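PDB 2B7U: charybdin from Charybdis maritima, which is a plant member of the ribosome-inactivating protein family, with a mixed alpha-beta fold. Local coordinates for residues F171-N176 and L237-I242. Sequence-based numbering, arbitrary orientation.
Sequences FVDIAN and LNFLGI
Phe171 and Leu240 meet in a single backbone bridge, their CA atoms 4.6 Å apart, where the kink between helices 151-170 and 172-180 runs beside the loop leaving helix 233-237. The carbonyl of Phe239 is the focus of the contact: Val172 N donates to Phe239 O over 3.1 Å, with an N-H...O angle of 149°. The donor is tilted 31° from the carbonyl plane. A backbone hydrogen bond joins Gly241 to Arg170, the residue before Phe171, and a type I turn from Leu237 to Leu240, closed by Leu240 N to Leu237 O, presents the Phe239 carbonyl. Phe171 is the N-cap residue of the helix; Phe171 CA lies 3.5 Å from Phe239 O in a CA-H...O contact, and the edge of its ring lies near the same oxygen. A water also donates to Phe239 O and to Asp173 OD2 while accepting from Asp173 N, so that it ties the first turn of the helix to the loop. In this ribosome-inactivating protein fold the contact joins the loop after helix 233-237, beyond the small 223-225/228-230 hairpin, to the start of helix 172-180. Side by side and pointing the same way, the side chains of Phe171 and Leu240 touch at Phe171 CE1 and Leu240 CD1, 3.9 Å apart, and both reach Trp202. Val172 CG2, anti to its own carbonyl carbon, comes alongside the loop backbone, 3.8 Å from Asn238 O. Across the contact from Phe239, the carboxylate of Asp173 sets OD2 3.3 Å from Phe239 CD2, its plane turned 63° from that of the ring. The other oxygen, Asp173 OD1, is hydrogen-bonded to N4 of a bound MES molecule, probably picked up from the crystallisation liquor.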
ATOM      1  N   PHE A 171       1.091  -3.061   7.306  1.00 12.23           N
ATOM      2  CA  PHE A 171       1.374  -4.141   8.271  1.00 12.07           C
ATOM      3  C   PHE A 171       2.748  -4.071   8.889  1.00 13.22           C
ATOM      4  O   PHE A 171       3.751  -4.027   8.190  1.00 13.84           O
ATOM      5  CB  PHE A 171       1.205  -5.506   7.610  1.00 12.72           C
ATOM      6  CG  PHE A 171      -0.231  -5.836   7.275  1.00 11.42           C
ATOM      7  CD1 PHE A 171      -1.090  -6.245   8.277  1.00 13.19           C
ATOM      8  CD2 PHE A 171      -0.704  -5.715   5.993  1.00 12.08           C
ATOM      9  CE1 PHE A 171      -2.405  -6.544   7.963  1.00 11.90           C
ATOM     10  CE2 PHE A 171      -2.022  -6.004   5.682  1.00 12.19           C
ATOM     11  CZ  PHE A 171      -2.864  -6.428   6.669  1.00 11.92           C
ATOM     12  N   VAL A 172       2.782  -4.086  10.213  1.00 13.67           N
ATOM     13  CA  VAL A 172       4.019  -4.080  10.978  1.00 14.59           C
ATOM     14  C   VAL A 172       4.983  -5.176  10.559  1.00 14.03           C
ATOM     15  O   VAL A 172       6.178  -4.911  10.365  1.00 14.65           O
ATOM     16  CB  VAL A 172       3.685  -4.188  12.506  1.00 15.07           C
ATOM     17  CG1 VAL A 172       4.956  -4.332  13.345  1.00 16.84           C
ATOM     18  CG2 VAL A 172       2.856  -2.950  12.931  1.00 17.69           C
ATOM     19  N   ASP A 173       4.485  -6.395  10.429  1.00 13.96           N
ATOM     20  CA  ASP A 173       5.356  -7.570  10.198  1.00 14.15           C
ATOM     21  C   ASP A 173       5.956  -7.522   8.792  1.00 14.28           C
ATOM     22  O   ASP A 173       7.061  -8.034   8.564  1.00 14.27           O
ATOM     23  CB  ASP A 173       4.578  -8.874  10.384  1.00 14.60           C
ATOM     24  CG  ASP A 173       4.191  -9.113  11.823  1.00 16.41           C
ATOM     25  OD1 ASP A 173       5.109  -9.173  12.665  1.00 19.67           O
ATOM     26  OD2 ASP A 173       2.981  -9.208  12.102  1.00 18.35           O
ATOM     27  N   ILE A 174       5.227  -6.921   7.856  1.00 13.84           N
ATOM     28  CA  ILE A 174       5.689  -6.773   6.468  1.00 14.11           C
ATOM     29  C   ILE A 174       6.797  -5.720   6.407  1.00 13.96           C
ATOM     30  O   ILE A 174       7.871  -5.976   5.819  1.00 15.00           O
ATOM     31  CB  ILE A 174       4.526  -6.489   5.489  1.00 13.98           C
ATOM     32  CG1 ILE A 174       3.556  -7.672   5.507  1.00 13.46           C
ATOM     33  CG2 ILE A 174       5.045  -6.294   4.080  1.00 14.51           C
ATOM     34  CD1 ILE A 174       2.367  -7.538   4.598  1.00 14.54           C
ATOM     35  N   ALA A 175       6.577  -4.553   7.026  1.00 14.21           N
ATOM     36  CA  ALA A 175       7.627  -3.539   7.136  1.00 14.86           C
ATOM     37  C   ALA A 175       8.889  -4.112   7.766  1.00 15.18           C
ATOM     38  O   ALA A 175       9.995  -3.885   7.260  1.00 15.11           O
ATOM     39  CB  ALA A 175       7.185  -2.346   7.915  1.00 15.20           C
ATOM     40  N   ASN A 176       8.722  -4.857   8.846  1.00 15.08           N
ATOM     41  CA  ASN A 176       9.878  -5.487   9.530  1.00 15.51           C
ATOM     42  C   ASN A 176      10.613  -6.426   8.593  1.00 15.97           C
ATOM     43  O   ASN A 176      11.860  -6.411   8.512  1.00 15.18           O
ATOM     44  CB  ASN A 176       9.449  -6.252  10.788  1.00 16.35           C
ATOM     45  CG  ASN A 176       9.074  -5.342  11.937  1.00 18.02           C
ATOM     46  OD1 ASN A 176       9.402  -4.158  11.928  1.00 23.26           O
ATOM     47  ND2 ASN A 176       8.395  -5.901  12.941  1.00 19.54           N
ATOM     48  N   LEU A 237      -5.265  -5.573  16.142  1.00 13.79           N
ATOM     49  CA  LEU A 237      -4.769  -4.229  15.843  1.00 14.55           C
ATOM     50  C   LEU A 237      -3.229  -4.142  15.891  1.00 14.07           C
ATOM     51  O   LEU A 237      -2.623  -3.370  15.155  1.00 14.42           O
ATOM     52  CB  LEU A 237      -5.409  -3.199  16.796  1.00 14.73           C
ATOM     53  CG  LEU A 237      -5.002  -1.740  16.575  1.00 15.54           C
ATOM     54  CD1 LEU A 237      -5.288  -1.280  15.136  1.00 15.85           C
ATOM     55  CD2 LEU A 237      -5.690  -0.844  17.611  1.00 16.91           C
ATOM     56  N   ASN A 238      -2.614  -4.964  16.744  1.00 15.22           N
ATOM     57  CA  ASN A 238      -1.155  -5.011  16.886  1.00 16.14           C
ATOM     58  C   ASN A 238      -0.456  -5.370  15.580  1.00 15.19           C
ATOM     59  O   ASN A 238       0.721  -5.002  15.371  1.00 16.97           O
ATOM     60  CB  ASN A 238      -0.764  -6.028  17.952  1.00 17.14           C
ATOM     61  CG  ASN A 238      -0.988  -5.541  19.388  1.00 21.92           C
ATOM     62  OD1 ASN A 238      -0.970  -6.364  20.314  1.00 29.15           O
ATOM     63  ND2 ASN A 238      -1.186  -4.225  19.592  1.00 23.62           N
ATOM     64  N   PHE A 239      -1.153  -6.071  14.684  1.00 13.12           N
ATOM     65  CA  PHE A 239      -0.589  -6.393  13.360  1.00 12.84           C
ATOM     66  C   PHE A 239      -0.595  -5.221  12.386  1.00 12.29           C
ATOM     67  O   PHE A 239       0.194  -5.219  11.433  1.00 13.21           O
ATOM     68  CB  PHE A 239      -1.357  -7.555  12.711  1.00 13.90           C
ATOM     69  CG  PHE A 239      -1.122  -8.876  13.369  1.00 14.24           C
ATOM     70  CD1 PHE A 239      -1.825  -9.226  14.514  1.00 15.46           C
ATOM     71  CD2 PHE A 239      -0.170  -9.762  12.863  1.00 13.96           C
ATOM     72  CE1 PHE A 239      -1.605 -10.457  15.148  1.00 16.90           C
ATOM     73  CE2 PHE A 239       0.045 -11.004  13.485  1.00 16.15           C
ATOM     74  CZ  PHE A 239      -0.686 -11.336  14.634  1.00 16.12           C
ATOM     75  N   LEU A 240      -1.493  -4.255  12.576  1.00 11.99           N
ATOM     76  CA  LEU A 240      -1.672  -3.204  11.583  1.00 12.17           C
ATOM     77  C   LEU A 240      -0.834  -1.973  11.873  1.00 12.60           C
ATOM     78  O   LEU A 240      -0.711  -1.526  13.000  1.00 13.19           O
ATOM     79  CB  LEU A 240      -3.141  -2.768  11.471  1.00 13.18           C
ATOM     80  CG  LEU A 240      -4.002  -3.665  10.581  1.00 15.22           C
ATOM     81  CD1 LEU A 240      -4.174  -5.055  11.154  1.00 14.96           C
ATOM     82  CD2 LEU A 240      -5.371  -3.072  10.235  1.00 16.30           C
ATOM     83  N   GLY A 241      -0.209  -1.459  10.846  1.00 12.04           N
ATOM     84  CA  GLY A 241       0.476  -0.190  10.895  1.00 11.66           C
ATOM     85  C   GLY A 241      -0.410   1.019  10.712  1.00 12.10           C
ATOM     86  O   GLY A 241      -0.085   2.133  11.149  1.00 12.02           O
ATOM     87  N   ILE A 242      -1.509   0.817   9.989  1.00 12.94           N
ATOM     88  CA  ILE A 242      -2.494   1.854   9.706  1.00 13.57           C
ATOM     89  C   ILE A 242      -3.803   1.136   9.344  1.00 12.92           C
ATOM     90  O   ILE A 242      -3.782   0.009   8.845  1.00 12.94           O
ATOM     91  CB  ILE A 242      -1.962   2.867   8.623  1.00 14.02           C
ATOM     92  CG1 ILE A 242      -2.835   4.135   8.589  1.00 15.32           C
ATOM     93  CG2 ILE A 242      -1.867   2.203   7.273  1.00 14.80           C
ATOM     94  CD1 ILE A 242      -2.097   5.322   8.081  1.00 16.59           C
TER
HETATM   95  O   HOH W   1       1.783  -7.295  10.683  1.00 14.92           O